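Local coordinates for Mll3558 protein (PDB 3RD6), which is of unknown function but belongs to the AHA1 family and has a Bet v 1-like fold, of the kind often used to enclose hydrophobic ligands, at residues A[22-27]-A[50-55]; A[105-110]-A[114-119]; A[118-123]-A[136-141]. One frame throughout, in Å; residues are numbered along the deposited sequence.

How the interactions relate
The three contacts sample one Bet v 1-like fold, in which an antiparallel sheet packs against short helices and a long C-terminal helix. Interaction 1 joins helix 20-28 to the loop after strand 47-50; interaction 2 pairs the turn-proximal ends of the 96-110/113-125 hairpin; interaction 3 sets that hairpin's second strand against helix 131-148. Interactions 1 and 2 touch: Phe27 CE1 lies 3.7 Å from Leu116 CD1, and Phe24 CA lies 3.7 Å from Leu107 CD1. Interactions 2 and 3 share Tyr118 and Thr119, with centres about 14 Å apart. Interactions 1 and 3 stay separate, their centres about 17 Å and their nearest atoms about 5 Å apart.

Interaction 1: residues A[22-27]-A[50-55]; sequences RVFHAF and FDFRVG
Phe50 meets the backbone of Phe27 where helix 20-28 of this Bet v 1-like fold approaches the loop that follows strand 47-50. Its CZ is 3.2 Å from Phe27 O, which lies at the ring edge and near the ring plane. The carbonyl therefore faces ring C-H groups and not the pi cloud, and no hydrogen bond crosses between the two segments. Helix 30-36 supplies further neighbours for the same ring through Lys30 and Val33.

Two residues on, Phe52 is the centre of an inverse gamma turn, and its CB is directed at the helix. CG stands anti to the backbone N (chi1 -161°), which carries the ring across to Phe24. There CE2 of Phe52 is 4.0 Å from CZ of Phe24, an apolar contact made at the edge of the Phe52 ring. The Phe52 ring also has Phe27 O 4.2 Å from its CE1, making that carbonyl a neighbour of both Phe50 and Phe52. Ile85 of strand 84-93 touches Phe24, Phe27 and Phe52 alike, and Phe76 meets Phe52 edge-to-face, which ties helix and loop to the sheet.

Astride Phe52, Arg53 NE forms a salt bridge of 2.8 Å with Asp51 OD2, approaching on the syn side but 28° out of the carboxylate plane.

Interaction 2: residues A[105-110]-A[114-119]; sequences VELTPS and TRLTYT
Glu106 and Thr117 face each other as an antiparallel hydrogen-bonded pair. Glu106 N donates to Thr117 O over 3.0 Å with an N-H...O angle of 167°, and Thr117 N returns a bond to Glu106 O. Thr108 and Arg115 repeat this two-bond pairing two residues farther on. The intervening Leu107 and Leu116 form a non-hydrogen-bonded pair, where Leu107 CA sits 3.2 Å from Arg115 O in a CA-H...O contact.

Side chains alternate accordingly. On one face Leu107 and Leu116 run alongside each other, CD2 of Leu107 being 3.5 Å from CD1 of Leu116. Val105 joins them: its CG1 stands anti to the backbone N (chi1 -179°) and approaches Leu116 CD1, which puts CG2 beside the backbone N, where it meets CD1 of the Tyr118 ring at 3.8 Å. On the other face the aliphatic part of Glu106 lies beside CG2 of Thr117, and OG1 of Thr108 lies beside CB of Arg115. A water there bonds to Thr119 OG1 at 2.8 Å, lies within bonding range of both Thr117 O and Glu106 OE2 and, if it donates to the glutamate, would bridge the strands.

Further out, helix 20-28 covers the leucine face through Val23 and Phe27, while Leu142 of helix 131-148 reaches Leu116 and Tyr118. The opposite face meets the second subunit, where Glu106 packs on Val5 of that neighbouring chain. The strand segments run at 151°, a twisted antiparallel beta hairpin with one apolar face under helices, as expected of the curved sheet in the Bet v 1-like fold.

Interaction 3: residues A[118-123]-A[136-141]; sequences YTEQGA and EGTRGL
Glu120 OE2, 4.1 Å from Thr138 OG1 across the contact, is gripped by two hydroxyls of its own sheet. Tyr118 OH donates to it over 3.3 Å, arriving nearly in line with the carboxylate C-O bond, and Thr103 OG1 of strand 96-110 adds a weak hydrogen bond. The second oxygen, OE1, is bonded to the hydroxyl of Tyr89, so both ends of this buried carboxylate have partners. Thr138 approaches without bonding to it. The setting is the helix-grip arrangement of the Bet v 1-like fold, in which the long C-terminal helix 131-148 lies across the concave antiparallel sheet, here over strand 113-125.

The apolar half of the contact is a CH-pi interaction. Thr138 and Tyr118 reach toward each other from opposite directions, and CG2 of Thr138 sits over one face of the ring, 3.7 Å from its centroid and 27° off the normal. The methyl is thus displaced from the middle toward the rim. Glu120 OE2 lies in the ring plane at the edge, so the tyrosine is approached by a methyl from above and by a carboxylate at its perimeter. Leu142, from the same helix as Thr138, also touches this side chain.

The threonine is oriented by its own helix. OG1 bonds to the backbone O of Arg134 one turn earlier, and with chi1 at -64° that leaves CG2 anti to the backbone N, projecting at the sheet. Farther along the strand, Gln121 NE2 and Gly122 O make reciprocal hydrogen bonds with Gly122 O and Gln121 NE2 of the second subunit. Within the contact, the ring atoms nearest Thr138 CG2 are Tyr118 CE2 at 3.3 Å and Tyr118 CD2 at 3.6 Å.

Interaction 1: residues A[22-27]-A[50-55]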
ATOM      1  N   ARG A  22      -9.325   4.425  23.368  1.00 62.97           N
ATOM      2  CA  ARG A  22      -8.158   3.828  23.988  1.00 65.19           C
ATOM      3  C   ARG A  22      -7.308   3.033  23.000  1.00 63.94           C
ATOM      4  O   ARG A  22      -6.099   3.271  22.896  1.00 63.18           O
ATOM      5  CB  ARG A  22      -8.588   2.943  25.153  1.00 63.76           C
ATOM      6  N   VAL A  23      -7.929   2.100  22.277  1.00 59.27           N
ATOM      7  CA  VAL A  23      -7.188   1.285  21.309  1.00 52.16           C
ATOM      8  C   VAL A  23      -6.656   2.100  20.129  1.00 43.01           C
ATOM      9  O   VAL A  23      -5.557   1.855  19.636  1.00 44.41           O
ATOM     10  CB  VAL A  23      -8.044   0.129  20.779  1.00 53.51           C
ATOM     11  CG1 VAL A  23      -7.232  -0.780  19.886  1.00 55.13           C
ATOM     12  CG2 VAL A  23      -8.629  -0.630  21.937  1.00 59.50           C
ATOM     13  N   PHE A  24      -7.428   3.077  19.673  1.00 33.12           N
ATOM     14  CA  PHE A  24      -6.969   3.915  18.578  1.00 39.41           C
ATOM     15  C   PHE A  24      -5.686   4.540  19.066  1.00 41.24           C
ATOM     16  O   PHE A  24      -4.651   4.422  18.433  1.00 45.87           O
ATOM     17  CB  PHE A  24      -7.968   5.030  18.277  1.00 40.56           C
ATOM     18  CG  PHE A  24      -7.546   5.932  17.141  1.00 38.88           C
ATOM     19  CD1 PHE A  24      -7.639   5.498  15.820  1.00 40.69           C
ATOM     20  CD2 PHE A  24      -7.071   7.217  17.390  1.00 45.34           C
ATOM     21  CE1 PHE A  24      -7.272   6.331  14.771  1.00 34.49           C
ATOM     22  CE2 PHE A  24      -6.703   8.055  16.342  1.00 37.45           C
ATOM     23  CZ  PHE A  24      -6.805   7.611  15.029  1.00 31.30           C
ATOM     24  N   HIS A  25      -5.772   5.191  20.216  1.00 37.92           N
ATOM     25  CA  HIS A  25      -4.634   5.854  20.834  1.00 37.02           C
ATOM     26  C   HIS A  25      -3.374   5.007  20.760  1.00 46.15           C
ATOM     27  O   HIS A  25      -2.309   5.493  20.384  1.00 44.54           O
ATOM     28  CB  HIS A  25      -4.946   6.161  22.302  1.00 29.25           C
ATOM     29  CG  HIS A  25      -3.879   6.951  22.989  1.00 44.06           C
ATOM     30  ND1 HIS A  25      -3.631   8.276  22.700  1.00 53.38           N
ATOM     31  CD2 HIS A  25      -2.960   6.591  23.917  1.00 36.37           C
ATOM     32  CE1 HIS A  25      -2.604   8.696  23.416  1.00 46.58           C
ATOM     33  NE2 HIS A  25      -2.178   7.690  24.162  1.00 58.39           N
ATOM     34  N   ALA A  26      -3.499   3.734  21.116  1.00 39.88           N
ATOM     35  CA  ALA A  26      -2.357   2.815  21.106  1.00 52.49           C
ATOM     36  C   ALA A  26      -1.683   2.700  19.735  1.00 48.68           C
ATOM     37  O   ALA A  26      -0.587   2.144  19.616  1.00 50.77           O
ATOM     38  CB  ALA A  26      -2.801   1.432  21.587  1.00 54.02           C
ATOM     39  N   PHE A  27      -2.340   3.217  18.705  1.00 49.76           N
ATOM     40  CA  PHE A  27      -1.793   3.171  17.360  1.00 45.21           C
ATOM     41  C   PHE A  27      -1.265   4.527  16.928  1.00 45.04           C
ATOM     42  O   PHE A  27      -0.274   4.619  16.208  1.00 36.90           O
ATOM     43  CB  PHE A  27      -2.866   2.747  16.341  1.00 40.22           C
ATOM     44  CG  PHE A  27      -3.160   1.283  16.323  1.00 46.13           C
ATOM     45  CD1 PHE A  27      -4.157   0.748  17.131  1.00 44.67           C
ATOM     46  CD2 PHE A  27      -2.463   0.439  15.467  1.00 26.59           C
ATOM     47  CE1 PHE A  27      -4.463  -0.616  17.088  1.00 48.46           C
ATOM     48  CE2 PHE A  27      -2.760  -0.930  15.415  1.00 47.17           C
ATOM     49  CZ  PHE A  27      -3.765  -1.451  16.228  1.00 48.92           C
ATOM     50  N   PHE A  50       8.212   8.109  13.362  1.00 44.10           N
ATOM     51  CA  PHE A  50       6.774   7.887  13.321  1.00 31.92           C
ATOM     52  C   PHE A  50       6.083   9.240  13.169  1.00 34.65           C
ATOM     53  O   PHE A  50       6.111  10.063  14.082  1.00 31.65           O
ATOM     54  CB  PHE A  50       6.328   7.217  14.623  1.00 34.35           C
ATOM     55  CG  PHE A  50       4.904   6.736  14.624  1.00 32.04           C
ATOM     56  CD1 PHE A  50       4.550   5.586  13.946  1.00 38.96           C
ATOM     57  CD2 PHE A  50       3.930   7.402  15.360  1.00 38.18           C
ATOM     58  CE1 PHE A  50       3.252   5.101  14.003  1.00 41.00           C
ATOM     59  CE2 PHE A  50       2.633   6.924  15.421  1.00 36.21           C
ATOM     60  CZ  PHE A  50       2.298   5.769  14.740  1.00 31.72           C
ATOM     61  N   ASP A  51       5.486   9.475  12.005  1.00 34.60           N
ATOM     62  CA  ASP A  51       4.783  10.721  11.753  1.00 35.58           C
ATOM     63  C   ASP A  51       3.341  10.364  11.432  1.00 25.34           C
ATOM     64  O   ASP A  51       2.988  10.138  10.272  1.00 25.66           O
ATOM     65  CB  ASP A  51       5.432  11.469  10.586  1.00 38.79           C
ATOM     66  CG  ASP A  51       4.701  12.763  10.240  1.00 40.49           C
ATOM     67  OD1 ASP A  51       3.690  13.089  10.922  1.00 40.88           O
ATOM     68  OD2 ASP A  51       5.143  13.443   9.279  1.00 32.27           O
ATOM     69  N   PHE A  52       2.506  10.327  12.468  1.00 30.37           N
ATOM     70  CA  PHE A  52       1.103   9.951  12.320  1.00 28.25           C
ATOM     71  C   PHE A  52       0.177  10.973  11.674  1.00 28.51           C
ATOM     72  O   PHE A  52      -0.447  11.768  12.362  1.00 36.71           O
ATOM     73  CB  PHE A  52       0.533   9.533  13.674  1.00 28.77           C
ATOM     74  CG  PHE A  52      -0.720   8.733  13.563  1.00 38.45           C
ATOM     75  CD1 PHE A  52      -0.684   7.429  13.057  1.00 28.34           C
ATOM     76  CD2 PHE A  52      -1.949   9.289  13.926  1.00 42.45           C
ATOM     77  CE1 PHE A  52      -1.857   6.695  12.905  1.00 24.85           C
ATOM     78  CE2 PHE A  52      -3.133   8.564  13.779  1.00 22.58           C
ATOM     79  CZ  PHE A  52      -3.087   7.262  13.268  1.00 34.82           C
ATOM     80  N   ARG A  53       0.087  10.923  10.343  1.00 24.90           N
ATOM     81  CA  ARG A  53      -0.769  11.809   9.538  1.00 22.51           C
ATOM     82  C   ARG A  53      -0.859  11.247   8.121  1.00 26.97           C
ATOM     83  O   ARG A  53       0.033  10.520   7.689  1.00 28.09           O
ATOM     84  CB  ARG A  53      -0.185  13.215   9.476  1.00 25.29           C
ATOM     85  CG  ARG A  53       1.096  13.313   8.688  1.00 33.79           C
ATOM     86  CD  ARG A  53       1.664  14.724   8.715  1.00 38.01           C
ATOM     87  NE  ARG A  53       2.992  14.786   8.113  1.00 35.19           N
ATOM     88  CZ  ARG A  53       3.225  14.852   6.807  1.00 28.07           C
ATOM     89  NH1 ARG A  53       2.211  14.884   5.945  1.00 22.81           N
ATOM     90  NH2 ARG A  53       4.478  14.842   6.359  1.00 28.87           N
ATOM     91  N   VAL A  54      -1.931  11.539   7.393  1.00 24.59           N
ATOM     92  CA  VAL A  54      -2.019  11.037   6.029  1.00 27.69           C
ATOM     93  C   VAL A  54      -0.844  11.665   5.288  1.00 35.07           C
ATOM     94  O   VAL A  54      -0.598  12.851   5.419  1.00 30.84           O
ATOM     95  CB  VAL A  54      -3.334  11.468   5.333  1.00 34.04           C
ATOM     96  CG1 VAL A  54      -3.422  10.831   3.940  1.00 20.92           C
ATOM     97  CG2 VAL A  54      -4.532  11.075   6.185  1.00 31.40           C
ATOM     98  N   GLY A  55      -0.120  10.871   4.511  1.00 29.37           N
ATOM     99  CA  GLY A  55       1.026  11.401   3.795  1.00 32.28           C
ATOM    100  C   GLY A  55       2.276  11.249   4.644  1.00 28.80           C
ATOM    101  O   GLY A  55       3.400  11.237   4.148  1.00 33.82           O
TER

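Interaction 2: residues A[105-110]-A[114-119]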
ATOM      1  N   VAL A 105      -6.607  -1.102   9.445  1.00 23.12           N
ATOM      2  CA  VAL A 105      -6.970  -1.389  10.828  1.00 21.84           C
ATOM      3  C   VAL A 105      -8.335  -0.748  11.073  1.00 36.30           C
ATOM      4  O   VAL A 105      -8.493   0.471  10.959  1.00 33.79           O
ATOM      5  CB  VAL A 105      -5.969  -0.772  11.808  1.00 31.07           C
ATOM      6  CG1 VAL A 105      -6.361  -1.120  13.249  1.00 24.27           C
ATOM      7  CG2 VAL A 105      -4.584  -1.235  11.468  1.00 16.13           C
ATOM      8  N   GLU A 106      -9.323  -1.573  11.391  1.00 35.61           N
ATOM      9  CA  GLU A 106     -10.660  -1.071  11.663  1.00 44.36           C
ATOM     10  C   GLU A 106     -10.989  -1.269  13.140  1.00 44.34           C
ATOM     11  O   GLU A 106     -10.634  -2.296  13.734  1.00 32.16           O
ATOM     12  CB  GLU A 106     -11.680  -1.809  10.801  1.00 45.34           C
ATOM     13  CG  GLU A 106     -11.291  -1.891   9.342  1.00 37.18           C
ATOM     14  CD  GLU A 106     -12.418  -2.402   8.476  1.00 44.69           C
ATOM     15  OE1 GLU A 106     -13.546  -1.893   8.639  1.00 48.33           O
ATOM     16  OE2 GLU A 106     -12.179  -3.291   7.627  1.00 50.73           O
ATOM     17  N   LEU A 107     -11.647  -0.275  13.727  1.00 48.20           N
ATOM     18  CA  LEU A 107     -12.039  -0.330  15.124  1.00 42.63           C
ATOM     19  C   LEU A 107     -13.505   0.056  15.228  1.00 50.24           C
ATOM     20  O   LEU A 107     -13.846   1.243  15.199  1.00 52.63           O
ATOM     21  CB  LEU A 107     -11.199   0.636  15.952  1.00 38.52           C
ATOM     22  CG  LEU A 107      -9.700   0.398  15.844  1.00 39.84           C
ATOM     23  CD1 LEU A 107      -8.964   1.460  16.630  1.00 42.63           C
ATOM     24  CD2 LEU A 107      -9.373  -0.997  16.354  1.00 36.52           C
ATOM     25  N   THR A 108     -14.371  -0.949  15.334  1.00 46.96           N
ATOM     26  CA  THR A 108     -15.801  -0.717  15.451  1.00 54.66           C
ATOM     27  C   THR A 108     -16.254  -0.907  16.886  1.00 62.11           C
ATOM     28  O   THR A 108     -15.764  -1.792  17.587  1.00 56.25           O
ATOM     29  CB  THR A 108     -16.588  -1.665  14.541  1.00 47.16           C
ATOM     30  OG1 THR A 108     -16.018  -2.977  14.598  1.00 51.74           O
ATOM     31  CG2 THR A 108     -16.545  -1.169  13.097  1.00 60.31           C
ATOM     32  N   PRO A 109     -17.186  -0.059  17.354  1.00 67.72           N
ATOM     33  CA  PRO A 109     -17.656  -0.201  18.735  1.00 70.94           C
ATOM     34  C   PRO A 109     -18.251  -1.591  18.963  1.00 71.94           C
ATOM     35  O   PRO A 109     -18.960  -2.120  18.101  1.00 72.85           O
ATOM     36  CB  PRO A 109     -18.705   0.908  18.862  1.00 70.89           C
ATOM     37  CG  PRO A 109     -18.240   1.943  17.873  1.00 61.05           C
ATOM     38  CD  PRO A 109     -17.811   1.105  16.698  1.00 65.41           C
ATOM     39  N   SER A 110     -17.936  -2.186  20.109  1.00 72.28           N
ATOM     40  CA  SER A 110     -18.466  -3.498  20.463  1.00 75.56           C
ATOM     41  C   SER A 110     -19.200  -3.329  21.795  1.00 80.66           C
ATOM     42  O   SER A 110     -18.785  -3.879  22.824  1.00 76.62           O
ATOM     43  CB  SER A 110     -17.324  -4.513  20.607  1.00 70.84           C
ATOM     44  OG  SER A 110     -17.812  -5.843  20.582  1.00 68.57           O
ATOM     45  N   THR A 114     -14.049  -2.940  22.204  1.00 64.07           N
ATOM     46  CA  THR A 114     -13.612  -2.540  20.877  1.00 62.56           C
ATOM     47  C   THR A 114     -13.337  -3.718  19.934  1.00 55.50           C
ATOM     48  O   THR A 114     -12.637  -4.671  20.294  1.00 58.88           O
ATOM     49  CB  THR A 114     -12.354  -1.675  20.976  1.00 53.13           C
ATOM     50  OG1 THR A 114     -11.996  -1.208  19.673  1.00 66.91           O
ATOM     51  CG2 THR A 114     -11.214  -2.477  21.551  1.00 58.40           C
ATOM     52  N   ARG A 115     -13.902  -3.649  18.730  1.00 62.28           N
ATOM     53  CA  ARG A 115     -13.712  -4.699  17.734  1.00 58.53           C
ATOM     54  C   ARG A 115     -12.598  -4.281  16.783  1.00 56.24           C
ATOM     55  O   ARG A 115     -12.715  -3.271  16.081  1.00 51.28           O
ATOM     56  CB  ARG A 115     -15.005  -4.931  16.950  1.00 59.63           C
ATOM     57  CG  ARG A 115     -14.970  -6.136  16.017  1.00 61.49           C
ATOM     58  CD  ARG A 115     -14.853  -7.432  16.789  1.00 64.40           C
ATOM     59  NE  ARG A 115     -14.723  -8.587  15.906  1.00 73.03           N
ATOM     60  CZ  ARG A 115     -15.584  -8.907  14.943  1.00 80.01           C
ATOM     61  NH1 ARG A 115     -16.656  -8.158  14.723  1.00 84.48           N
ATOM     62  NH2 ARG A 115     -15.371  -9.983  14.196  1.00 76.80           N
ATOM     63  N   LEU A 116     -11.516  -5.056  16.761  1.00 57.28           N
ATOM     64  CA  LEU A 116     -10.387  -4.730  15.898  1.00 55.69           C
ATOM     65  C   LEU A 116     -10.143  -5.760  14.829  1.00 54.42           C
ATOM     66  O   LEU A 116      -9.735  -6.880  15.112  1.00 60.35           O
ATOM     67  CB  LEU A 116      -9.106  -4.553  16.721  1.00 52.58           C
ATOM     68  CG  LEU A 116      -7.791  -4.319  15.963  1.00 49.92           C
ATOM     69  CD1 LEU A 116      -6.874  -3.449  16.789  1.00 52.37           C
ATOM     70  CD2 LEU A 116      -7.120  -5.640  15.654  1.00 52.18           C
ATOM     71  N   THR A 117     -10.413  -5.370  13.591  1.00 50.15           N
ATOM     72  CA  THR A 117     -10.177  -6.243  12.457  1.00 45.58           C
ATOM     73  C   THR A 117      -8.976  -5.656  11.717  1.00 47.99           C
ATOM     74  O   THR A 117      -9.035  -4.549  11.174  1.00 54.01           O
ATOM     75  CB  THR A 117     -11.429  -6.347  11.542  1.00 49.14           C
ATOM     76  OG1 THR A 117     -11.085  -7.043  10.341  1.00 42.54           O
ATOM     77  CG2 THR A 117     -11.971  -4.980  11.208  1.00 62.19           C
ATOM     78  N   TYR A 118      -7.879  -6.407  11.749  1.00 45.54           N
ATOM     79  CA  TYR A 118      -6.617  -6.021  11.132  1.00 40.07           C
ATOM     80  C   TYR A 118      -6.454  -6.815   9.828  1.00 38.59           C
ATOM     81  O   TYR A 118      -6.272  -8.018   9.852  1.00 44.35           O
ATOM     82  CB  TYR A 118      -5.491  -6.337  12.124  1.00 39.79           C
ATOM     83  CG  TYR A 118      -4.113  -5.792  11.811  1.00 33.56           C
ATOM     84  CD1 TYR A 118      -3.595  -4.701  12.520  1.00 38.34           C
ATOM     85  CD2 TYR A 118      -3.295  -6.411  10.865  1.00 26.72           C
ATOM     86  CE1 TYR A 118      -2.290  -4.241  12.306  1.00 28.04           C
ATOM     87  CE2 TYR A 118      -1.981  -5.957  10.635  1.00 28.32           C
ATOM     88  CZ  TYR A 118      -1.488  -4.867  11.365  1.00 23.63           C
ATOM     89  OH  TYR A 118      -0.209  -4.419  11.124  1.00 43.45           O
ATOM     90  N   THR A 119      -6.529  -6.131   8.690  1.00 42.83           N
ATOM     91  CA  THR A 119      -6.400  -6.775   7.382  1.00 38.60           C
ATOM     92  C   THR A 119      -5.119  -6.396   6.649  1.00 38.89           C
ATOM     93  O   THR A 119      -4.772  -5.217   6.556  1.00 34.33           O
ATOM     94  CB  THR A 119      -7.581  -6.402   6.462  1.00 37.08           C
ATOM     95  OG1 THR A 119      -8.816  -6.685   7.124  1.00 34.67           O
ATOM     96  CG2 THR A 119      -7.506  -7.198   5.156  1.00 32.86           C
TER
HETATM   97  O   HOH W   1      -9.114  -4.133   8.281  1.00 34.45           O

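Interaction 3: residues A[118-123]-A[136-141]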
ATOM      1  N   TYR A 118      -7.879  -6.407  11.749  1.00 45.54           N
ATOM      2  CA  TYR A 118      -6.617  -6.021  11.132  1.00 40.07           C
ATOM      3  C   TYR A 118      -6.454  -6.815   9.828  1.00 38.59           C
ATOM      4  O   TYR A 118      -6.272  -8.018   9.852  1.00 44.35           O
ATOM      5  CB  TYR A 118      -5.491  -6.337  12.124  1.00 39.79           C
ATOM      6  CG  TYR A 118      -4.113  -5.792  11.811  1.00 33.56           C
ATOM      7  CD1 TYR A 118      -3.595  -4.701  12.520  1.00 38.34           C
ATOM      8  CD2 TYR A 118      -3.295  -6.411  10.865  1.00 26.72           C
ATOM      9  CE1 TYR A 118      -2.290  -4.241  12.306  1.00 28.04           C
ATOM     10  CE2 TYR A 118      -1.981  -5.957  10.635  1.00 28.32           C
ATOM     11  CZ  TYR A 118      -1.488  -4.867  11.365  1.00 23.63           C
ATOM     12  OH  TYR A 118      -0.209  -4.419  11.124  1.00 43.45           O
ATOM     13  N   THR A 119      -6.529  -6.131   8.690  1.00 42.83           N
ATOM     14  CA  THR A 119      -6.400  -6.775   7.382  1.00 38.60           C
ATOM     15  C   THR A 119      -5.119  -6.396   6.649  1.00 38.89           C
ATOM     16  O   THR A 119      -4.772  -5.217   6.556  1.00 34.33           O
ATOM     17  CB  THR A 119      -7.581  -6.402   6.462  1.00 37.08           C
ATOM     18  OG1 THR A 119      -8.816  -6.685   7.124  1.00 34.67           O
ATOM     19  CG2 THR A 119      -7.506  -7.198   5.156  1.00 32.86           C
ATOM     20  N   GLU A 120      -4.428  -7.396   6.106  1.00 31.47           N
ATOM     21  CA  GLU A 120      -3.195  -7.128   5.364  1.00 32.76           C
ATOM     22  C   GLU A 120      -3.107  -7.736   3.957  1.00 40.64           C
ATOM     23  O   GLU A 120      -2.977  -8.953   3.794  1.00 43.06           O
ATOM     24  CB  GLU A 120      -1.972  -7.555   6.192  1.00 31.53           C
ATOM     25  CG  GLU A 120      -0.981  -6.413   6.348  1.00 34.89           C
ATOM     26  CD  GLU A 120       0.167  -6.716   7.288  1.00 37.50           C
ATOM     27  OE1 GLU A 120       1.063  -7.482   6.897  1.00 39.26           O
ATOM     28  OE2 GLU A 120       0.169  -6.187   8.423  1.00 37.31           O
ATOM     29  N   GLN A 121      -3.186  -6.873   2.945  1.00 36.35           N
ATOM     30  CA  GLN A 121      -3.094  -7.310   1.559  1.00 33.81           C
ATOM     31  C   GLN A 121      -1.642  -7.139   1.180  1.00 25.32           C
ATOM     32  O   GLN A 121      -1.162  -6.022   1.047  1.00 32.47           O
ATOM     33  CB  GLN A 121      -3.994  -6.446   0.677  1.00 35.76           C
ATOM     34  CG  GLN A 121      -5.460  -6.593   1.003  1.00 36.25           C
ATOM     35  CD  GLN A 121      -6.305  -5.473   0.452  1.00 30.33           C
ATOM     36  OE1 GLN A 121      -6.276  -4.350   0.956  1.00 32.21           O
ATOM     37  NE2 GLN A 121      -7.067  -5.771  -0.589  1.00 36.17           N
ATOM     38  N   GLY A 122      -0.939  -8.248   1.030  1.00 27.57           N
ATOM     39  CA  GLY A 122       0.463  -8.151   0.704  1.00 27.81           C
ATOM     40  C   GLY A 122       0.940  -8.751  -0.596  1.00 28.58           C
ATOM     41  O   GLY A 122       0.280  -9.556  -1.245  1.00 27.67           O
ATOM     42  N   ALA A 123       2.130  -8.323  -0.970  1.00 29.80           N
ATOM     43  CA  ALA A 123       2.798  -8.790  -2.163  1.00 27.65           C
ATOM     44  C   ALA A 123       4.193  -9.228  -1.698  1.00 32.70           C
ATOM     45  O   ALA A 123       5.025  -8.392  -1.339  1.00 37.49           O
ATOM     46  CB  ALA A 123       2.890  -7.649  -3.187  1.00 29.46           C
ATOM     47  N   GLU A 136       1.686 -14.582  11.590  1.00 51.75           N
ATOM     48  CA  GLU A 136       2.038 -15.138  12.886  1.00 59.01           C
ATOM     49  C   GLU A 136       2.501 -14.031  13.822  1.00 54.87           C
ATOM     50  O   GLU A 136       2.058 -13.949  14.967  1.00 57.88           O
ATOM     51  CB  GLU A 136       3.146 -16.175  12.712  1.00 67.82           C
ATOM     52  CG  GLU A 136       3.345 -17.103  13.909  1.00 72.21           C
ATOM     53  CD  GLU A 136       4.353 -18.208  13.629  1.00 81.11           C
ATOM     54  OE1 GLU A 136       4.170 -18.958  12.645  1.00 77.18           O
ATOM     55  OE2 GLU A 136       5.327 -18.328  14.402  1.00 76.83           O
ATOM     56  N   GLY A 137       3.390 -13.176  13.324  1.00 56.12           N
ATOM     57  CA  GLY A 137       3.910 -12.087  14.130  1.00 53.09           C
ATOM     58  C   GLY A 137       2.875 -11.038  14.492  1.00 49.27           C
ATOM     59  O   GLY A 137       2.809 -10.596  15.645  1.00 51.79           O
ATOM     60  N   THR A 138       2.077 -10.624  13.509  1.00 37.91           N
ATOM     61  CA  THR A 138       1.048  -9.619  13.749  1.00 46.35           C
ATOM     62  C   THR A 138       0.052 -10.128  14.800  1.00 40.34           C
ATOM     63  O   THR A 138      -0.419  -9.374  15.652  1.00 37.19           O
ATOM     64  CB  THR A 138       0.302  -9.274  12.440  1.00 44.99           C
ATOM     65  OG1 THR A 138       1.223  -8.666  11.522  1.00 44.22           O
ATOM     66  CG2 THR A 138      -0.851  -8.304  12.715  1.00 37.58           C
ATOM     67  N   ARG A 139      -0.255 -11.419  14.738  1.00 43.56           N
ATOM     68  CA  ARG A 139      -1.180 -12.017  15.684  1.00 48.05           C
ATOM     69  C   ARG A 139      -0.538 -11.933  17.068  1.00 49.04           C
ATOM     70  O   ARG A 139      -1.230 -11.895  18.082  1.00 46.17           O
ATOM     71  CB  ARG A 139      -1.458 -13.470  15.291  1.00 60.18           C
ATOM     72  CG  ARG A 139      -2.704 -14.067  15.908  1.00 59.12           C
ATOM     73  CD  ARG A 139      -3.003 -15.419  15.299  1.00 67.40           C
ATOM     74  NE  ARG A 139      -3.831 -15.338  14.093  1.00 66.07           N
ATOM     75  CZ  ARG A 139      -5.116 -14.977  14.085  1.00 68.73           C
ATOM     76  NH1 ARG A 139      -5.718 -14.654  15.220  1.00 63.00           N
ATOM     77  NH2 ARG A 139      -5.810 -14.970  12.949  1.00 61.53           N
ATOM     78  N   GLY A 140       0.791 -11.887  17.093  1.00 56.57           N
ATOM     79  CA  GLY A 140       1.515 -11.785  18.343  1.00 55.95           C
ATOM     80  C   GLY A 140       1.567 -10.357  18.840  1.00 57.24           C
ATOM     81  O   GLY A 140       1.399 -10.090  20.033  1.00 55.70           O
ATOM     82  N   LEU A 141       1.802  -9.432  17.919  1.00 55.57           N
ATOM     83  CA  LEU A 141       1.863  -8.021  18.250  1.00 53.24           C
ATOM     84  C   LEU A 141       0.511  -7.526  18.763  1.00 48.68           C
ATOM     85  O   LEU A 141       0.447  -6.670  19.631  1.00 50.69           O
ATOM     86  CB  LEU A 141       2.307  -7.215  17.018  1.00 49.62           C
ATOM     87  CG  LEU A 141       3.786  -7.377  16.653  1.00 51.74           C
ATOM     88  CD1 LEU A 141       4.000  -7.005  15.202  1.00 48.80           C
ATOM     89  CD2 LEU A 141       4.654  -6.518  17.566  1.00 45.80           C
TER